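Local coordinates for protein tRNA (uracil(54)-C(5))-methyltransferase (Pyrococcus abyssi, PDB 2JJQ) that methylates carbon 5 of uridine 54 in tRNA, with S-adenosyl-L-methionine as the methyl donor, at residues R110-E115 with D404-L409; V116-S121 with P416-V421. All coordinates share one frame; numbering follows the deposited sequence.

How the interactions relate
The centres of the two interactions lie about 9 Å apart, and both reach the same mixed sheet. Along the chain their segments alternate: 110-115 and 116-121 come first, then 404-409 and 416-421. Helix 97-112 ends in interaction 1 and leads through its loop into strand 117-119 of interaction 2. Strand 403-409 of interaction 1 lies between two others: it runs parallel to 117-119 and antiparallel to 419-424. Interaction 2 therefore spans the strand used by interaction 1. The backbones join them too, with probable hydrogen bonds from Leu-409 N to Glu-419 O and between Val-119 N and Ala-408 O. Together they attach residues 110-121 to the edge of the methyltransferase sheet.

Interaction 1. Residues R110-E115 with D404-L409; sequences RILGFE and DEIVAL
Ile-406 carries this contact, with a different branch for each of its two partners, Leu-112 and Phe-114. It supplies more than half of the 107 Å² buried between the segments.

The aliphatic pair is a meeting of methyl groups. The main branch of Ile-406 is extended, with CG1 trans to the backbone N (chi1 -173°). Its end methyl CD1 comes 4.2 Å from CD2 of Leu-112, in the last turn of helix 97-112. Leu-112 points toward the strand from there, but its side chain is close to eclipsed, so the exact placing of its methyls is doubtful.

The aromatic pair is closer. CG2 of Ile-406 lies 3.6 Å from CE2 of Phe-114. The methyl sits at the rim of the ring, in the ring plane, and not over a face. It lies beside the CE2-CZ side, with CZ at 4.2 Å. The ring reaches the strand because CG of Phe-114 stands between the backbone N and the carbonyl carbon (chi1 54°). The two side chains meet at a slant.

The backbone turn serves the aromatic pair. Gly-113 leaves the helix with positive phi, and Phe-114 follows with an extended backbone; Leu-112 approaches from the helix itself. Phe-392 of helix 389-398 touches both Leu-112 and Ile-406, so three apolar groups gather here.

The contact is a partly exposed apolar patch. In it the C-terminal end of helix 97-112 and the loop after it pack on strand 403-409, near the edge of the class I (Rossmann-like) methyltransferase sheet.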
loop_
_atom_site.group_PDB
_atom_site.type_symbol
_atom_site.label_atom_id
_atom_site.label_comp_id
_atom_site.label_asym_id
_atom_site.label_seq_id
_atom_site.Cartn_x
_atom_site.Cartn_y
_atom_site.Cartn_z
ATOM N N ARG A 110 -18.847 9.059 -8.785
ATOM C CA ARG A 110 -18.429 9.921 -9.939
ATOM C C ARG A 110 -17.702 9.162 -11.042
ATOM O O ARG A 110 -18.002 9.315 -12.244
ATOM C CB ARG A 110 -17.443 11.040 -9.491
ATOM C CG ARG A 110 -17.976 12.045 -8.433
ATOM C CD ARG A 110 -17.230 13.389 -8.387
ATOM N NE ARG A 110 -15.944 13.348 -7.690
ATOM C CZ ARG A 110 -15.794 13.581 -6.386
ATOM N NH1 ARG A 110 -16.874 13.838 -5.640
ATOM N NH2 ARG A 110 -14.567 13.576 -5.823
ATOM N N ILE A 111 -16.730 8.336 -10.649
ATOM C CA ILE A 111 -15.912 7.592 -11.598
ATOM C C ILE A 111 -16.620 6.398 -12.255
ATOM O O ILE A 111 -16.523 6.196 -13.466
ATOM C CB ILE A 111 -14.599 7.146 -10.890
ATOM C CG1 ILE A 111 -13.753 8.397 -10.547
ATOM C CG2 ILE A 111 -13.825 6.064 -11.739
ATOM C CD1 ILE A 111 -12.562 8.102 -9.544
ATOM N N LEU A 112 -17.312 5.608 -11.445
ATOM C CA LEU A 112 -17.917 4.367 -11.905
ATOM C C LEU A 112 -19.363 4.547 -12.394
ATOM O O LEU A 112 -19.858 3.693 -13.096
ATOM C CB LEU A 112 -18.014 3.425 -10.737
ATOM C CG LEU A 112 -16.867 2.436 -10.457
ATOM C CD1 LEU A 112 -15.663 2.624 -11.288
ATOM C CD2 LEU A 112 -16.583 2.272 -8.969
ATOM N N GLY A 113 -20.060 5.567 -11.896
ATOM C CA GLY A 113 -21.448 5.818 -12.369
ATOM C C GLY A 113 -22.558 5.375 -11.451
ATOM O O GLY A 113 -23.740 5.550 -11.768
ATOM N N PHE A 114 -22.221 4.828 -10.284
ATOM C CA PHE A 114 -23.273 4.298 -9.368
ATOM C C PHE A 114 -22.709 4.159 -7.976
ATOM O O PHE A 114 -21.490 4.177 -7.810
ATOM C CB PHE A 114 -23.790 2.955 -9.850
ATOM C CG PHE A 114 -22.722 1.955 -10.078
ATOM C CD1 PHE A 114 -22.131 1.818 -11.319
ATOM C CD2 PHE A 114 -22.316 1.117 -9.053
ATOM C CE1 PHE A 114 -21.133 0.899 -11.528
ATOM C CE2 PHE A 114 -21.296 0.173 -9.280
ATOM C CZ PHE A 114 -20.728 0.072 -10.511
ATOM N N GLU A 115 -23.586 4.045 -6.994
ATOM C CA GLU A 115 -23.205 3.944 -5.585
ATOM C C GLU A 115 -22.398 2.646 -5.317
ATOM O O GLU A 115 -22.820 1.525 -5.690
ATOM C CB GLU A 115 -24.482 3.935 -4.746
ATOM C CG GLU A 115 -24.276 4.274 -3.287
ATOM C CD GLU A 115 -24.083 5.769 -3.087
ATOM O OE1 GLU A 115 -24.941 6.547 -3.590
ATOM O OE2 GLU A 115 -23.081 6.170 -2.425
ATOM N N ASP A 404 -21.371 -7.683 -11.487
ATOM C CA ASP A 404 -22.394 -8.415 -10.786
ATOM C C ASP A 404 -22.487 -7.898 -9.342
ATOM O O ASP A 404 -23.583 -7.635 -8.821
ATOM C CB ASP A 404 -22.028 -9.903 -10.809
ATOM C CG ASP A 404 -22.963 -10.744 -9.980
ATOM O OD1 ASP A 404 -24.156 -10.377 -9.953
ATOM O OD2 ASP A 404 -22.536 -11.792 -9.411
ATOM N N GLU A 405 -21.325 -7.724 -8.714
ATOM C CA GLU A 405 -21.242 -7.196 -7.335
ATOM C C GLU A 405 -19.982 -6.354 -7.275
ATOM O O GLU A 405 -19.045 -6.616 -7.983
ATOM C CB GLU A 405 -21.044 -8.292 -6.314
ATOM C CG GLU A 405 -22.256 -8.880 -5.715
ATOM C CD GLU A 405 -21.890 -9.941 -4.707
ATOM O OE1 GLU A 405 -21.541 -9.600 -3.550
ATOM O OE2 GLU A 405 -21.922 -11.122 -5.099
ATOM N N ILE A 406 -19.980 -5.343 -6.420
ATOM C CA ILE A 406 -18.770 -4.515 -6.243
ATOM C C ILE A 406 -18.797 -3.838 -4.885
ATOM O O ILE A 406 -19.870 -3.371 -4.415
ATOM C CB ILE A 406 -18.641 -3.449 -7.378
ATOM C CG1 ILE A 406 -17.315 -2.700 -7.301
ATOM C CG2 ILE A 406 -19.774 -2.439 -7.310
ATOM C CD1 ILE A 406 -17.062 -1.891 -8.611
ATOM N N VAL A 407 -17.632 -3.782 -4.236
ATOM C CA VAL A 407 -17.493 -3.079 -2.978
ATOM C C VAL A 407 -16.102 -2.464 -2.982
ATOM O O VAL A 407 -15.232 -2.956 -3.665
ATOM C CB VAL A 407 -17.608 -4.076 -1.812
ATOM C CG1 VAL A 407 -17.872 -3.353 -0.543
ATOM C CG2 VAL A 407 -18.767 -4.985 -2.078
ATOM N N ALA A 408 -15.921 -1.361 -2.266
ATOM C CA ALA A 408 -14.614 -0.747 -2.058
ATOM C C ALA A 408 -14.236 -0.976 -0.615
ATOM O O ALA A 408 -15.099 -0.995 0.266
ATOM C CB ALA A 408 -14.663 0.767 -2.294
ATOM N N LEU A 409 -12.965 -1.209 -0.382
ATOM C CA LEU A 409 -12.465 -1.413 1.007
ATOM C C LEU A 409 -11.501 -0.268 1.235
ATOM O O LEU A 409 -10.665 0.035 0.363
ATOM C CB LEU A 409 -11.759 -2.745 1.190
ATOM C CG LEU A 409 -12.720 -3.933 1.116
ATOM C CD1 LEU A 409 -12.777 -4.263 -0.348
ATOM C CD2 LEU A 409 -12.113 -5.110 1.898
#

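Interaction 2. Residues V116-S121 with P416-V421; sequences VEVVPS and PHVELV
Val-118 and Val-418 meet through one methyl each, CG1 of Val-118 and CG2 of Val-418, 4.1 Å apart. Their CA atoms are 8.3 Å apart, and the two side chains are set at a slant to each other. Val-118 is regularly staggered. Val-418 is not. Its chi1 of 91° is about 30° from the nearest staggered position, and this rotation takes both of its methyls off the usual sites. The side chain of Val-418 lies about 6 Å from that of Cys-387, the predicted nucleophile.

No main-chain pairing joins these two segments. Strand 403-409 lies between 117-119 and 419-424 in the sheet, and Ala-408 bonds to Glu-117 and Val-119 through its backbone. Val-418 and Leu-420 both touch the small side chain of Ala-408, so larger side chains from the two segments can meet across it. This is the end of the class I methyltransferase sheet: 117-119 is its outermost strand, extra to the usual seven and from the N-terminal part of the chain, and 419-424, two places in, is the fold's antiparallel strand.

The second pair is Val-116 with Leu-420. CG1 of Val-116 lies 4.2 Å from CD2 of Leu-420. In Leu-420, CD1 continues the extended chain (chi2 169°), and CD2 is the side branch that makes the contact. The CB of Leu-420 does not point at Val-116, but the end of the side chain comes nearer. Both pairs are buried and purely apolar. Arg-105 of helix 97-112 lies against Val-118. Between Val-418 and Leu-420 comes Glu-419, the predicted proton acceptor, whose side chain instead touches Cys-387 and Leu-281 of helix 275-288.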
loop_
_atom_site.group_PDB
_atom_site.type_symbol
_atom_site.label_atom_id
_atom_site.label_comp_id
_atom_site.label_asym_id
_atom_site.label_seq_id
_atom_site.Cartn_x
_atom_site.Cartn_y
_atom_site.Cartn_z
ATOM N N VAL A 116 -21.278 2.818 -4.630
ATOM C CA VAL A 116 -20.433 1.703 -4.186
ATOM C C VAL A 116 -20.221 1.808 -2.680
ATOM O O VAL A 116 -19.896 2.861 -2.177
ATOM C CB VAL A 116 -19.090 1.715 -4.935
ATOM C CG1 VAL A 116 -18.228 0.567 -4.389
ATOM C CG2 VAL A 116 -19.363 1.544 -6.487
ATOM N N GLU A 117 -20.500 0.735 -1.950
ATOM C CA GLU A 117 -20.266 0.743 -0.515
ATOM C C GLU A 117 -18.754 0.821 -0.268
ATOM O O GLU A 117 -17.939 0.208 -1.012
ATOM C CB GLU A 117 -20.850 -0.521 0.121
ATOM C CG GLU A 117 -20.401 -0.747 1.571
ATOM C CD GLU A 117 -20.816 -2.118 2.138
ATOM O OE1 GLU A 117 -21.419 -2.949 1.407
ATOM O OE2 GLU A 117 -20.527 -2.358 3.352
ATOM N N VAL A 118 -18.355 1.571 0.750
ATOM C CA VAL A 118 -16.953 1.639 1.180
ATOM C C VAL A 118 -16.814 1.041 2.598
ATOM O O VAL A 118 -17.351 1.609 3.585
ATOM C CB VAL A 118 -16.389 3.073 1.153
ATOM C CG1 VAL A 118 -14.901 3.050 1.501
ATOM C CG2 VAL A 118 -16.558 3.711 -0.251
ATOM N N VAL A 119 -16.099 -0.062 2.713
ATOM C CA VAL A 119 -15.929 -0.704 4.032
ATOM C C VAL A 119 -14.827 -0.004 4.813
ATOM O O VAL A 119 -13.705 0.121 4.287
ATOM C CB VAL A 119 -15.581 -2.201 3.844
ATOM C CG1 VAL A 119 -15.368 -2.948 5.197
ATOM C CG2 VAL A 119 -16.627 -2.877 2.920
ATOM N N PRO A 120 -15.146 0.475 6.035
ATOM C CA PRO A 120 -14.162 1.171 6.880
ATOM C C PRO A 120 -13.040 0.250 7.242
ATOM O O PRO A 120 -13.235 -0.976 7.366
ATOM C CB PRO A 120 -14.962 1.553 8.159
ATOM C CG PRO A 120 -16.406 1.339 7.831
ATOM C CD PRO A 120 -16.445 0.312 6.722
ATOM N N SER A 121 -11.830 0.803 7.317
ATOM C CA SER A 121 -10.718 0.064 7.914
ATOM C C SER A 121 -11.047 -0.228 9.405
ATOM O O SER A 121 -11.590 0.670 10.102
ATOM C CB SER A 121 -9.435 0.859 7.775
ATOM O OG SER A 121 -8.354 0.116 8.321
ATOM N N PRO A 416 -6.547 9.700 -0.285
ATOM C CA PRO A 416 -7.714 9.619 -1.164
ATOM C C PRO A 416 -7.954 8.256 -1.826
ATOM O O PRO A 416 -8.911 8.104 -2.578
ATOM C CB PRO A 416 -7.424 10.670 -2.258
ATOM C CG PRO A 416 -6.125 11.259 -1.953
ATOM C CD PRO A 416 -5.440 10.476 -0.873
ATOM N N HIS A 417 -7.093 7.275 -1.548
ATOM C CA HIS A 417 -7.107 6.028 -2.295
ATOM C C HIS A 417 -8.031 4.996 -1.708
ATOM O O HIS A 417 -8.254 4.936 -0.493
ATOM C CB HIS A 417 -5.697 5.439 -2.357
ATOM C CG HIS A 417 -4.674 6.413 -2.827
ATOM N ND1 HIS A 417 -4.788 7.082 -4.024
ATOM C CD2 HIS A 417 -3.550 6.880 -2.238
ATOM C CE1 HIS A 417 -3.755 7.890 -4.171
ATOM N NE2 HIS A 417 -2.982 7.774 -3.110
ATOM N N VAL A 418 -8.578 4.167 -2.581
ATOM C CA VAL A 418 -9.436 3.103 -2.101
ATOM C C VAL A 418 -9.113 1.828 -2.894
ATOM O O VAL A 418 -8.527 1.944 -3.987
ATOM C CB VAL A 418 -10.911 3.539 -2.243
ATOM C CG1 VAL A 418 -11.448 3.104 -3.615
ATOM C CG2 VAL A 418 -11.724 2.956 -1.143
ATOM N N GLU A 419 -9.446 0.658 -2.349
ATOM C CA GLU A 419 -9.303 -0.635 -3.023
ATOM C C GLU A 419 -10.655 -1.200 -3.458
ATOM O O GLU A 419 -11.480 -1.537 -2.625
ATOM C CB GLU A 419 -8.664 -1.640 -2.093
ATOM C CG GLU A 419 -8.400 -2.987 -2.740
ATOM C CD GLU A 419 -7.022 -3.060 -3.375
ATOM O OE1 GLU A 419 -6.482 -1.991 -3.720
ATOM O OE2 GLU A 419 -6.462 -4.178 -3.464
ATOM N N LEU A 420 -10.877 -1.389 -4.739
ATOM C CA LEU A 420 -12.191 -1.886 -5.190
ATOM C C LEU A 420 -12.066 -3.385 -5.373
ATOM O O LEU A 420 -10.988 -3.879 -5.743
ATOM C CB LEU A 420 -12.498 -1.318 -6.562
ATOM C CG LEU A 420 -13.003 0.082 -6.689
ATOM C CD1 LEU A 420 -12.900 0.355 -8.229
ATOM C CD2 LEU A 420 -14.473 0.015 -6.247
ATOM N N VAL A 421 -13.176 -4.117 -5.195
ATOM C CA VAL A 421 -13.167 -5.554 -5.475
ATOM C C VAL A 421 -14.465 -5.750 -6.237
ATOM O O VAL A 421 -15.562 -5.522 -5.692
ATOM C CB VAL A 421 -13.136 -6.444 -4.182
ATOM C CG1 VAL A 421 -13.106 -7.924 -4.556
ATOM C CG2 VAL A 421 -11.954 -6.069 -3.258
#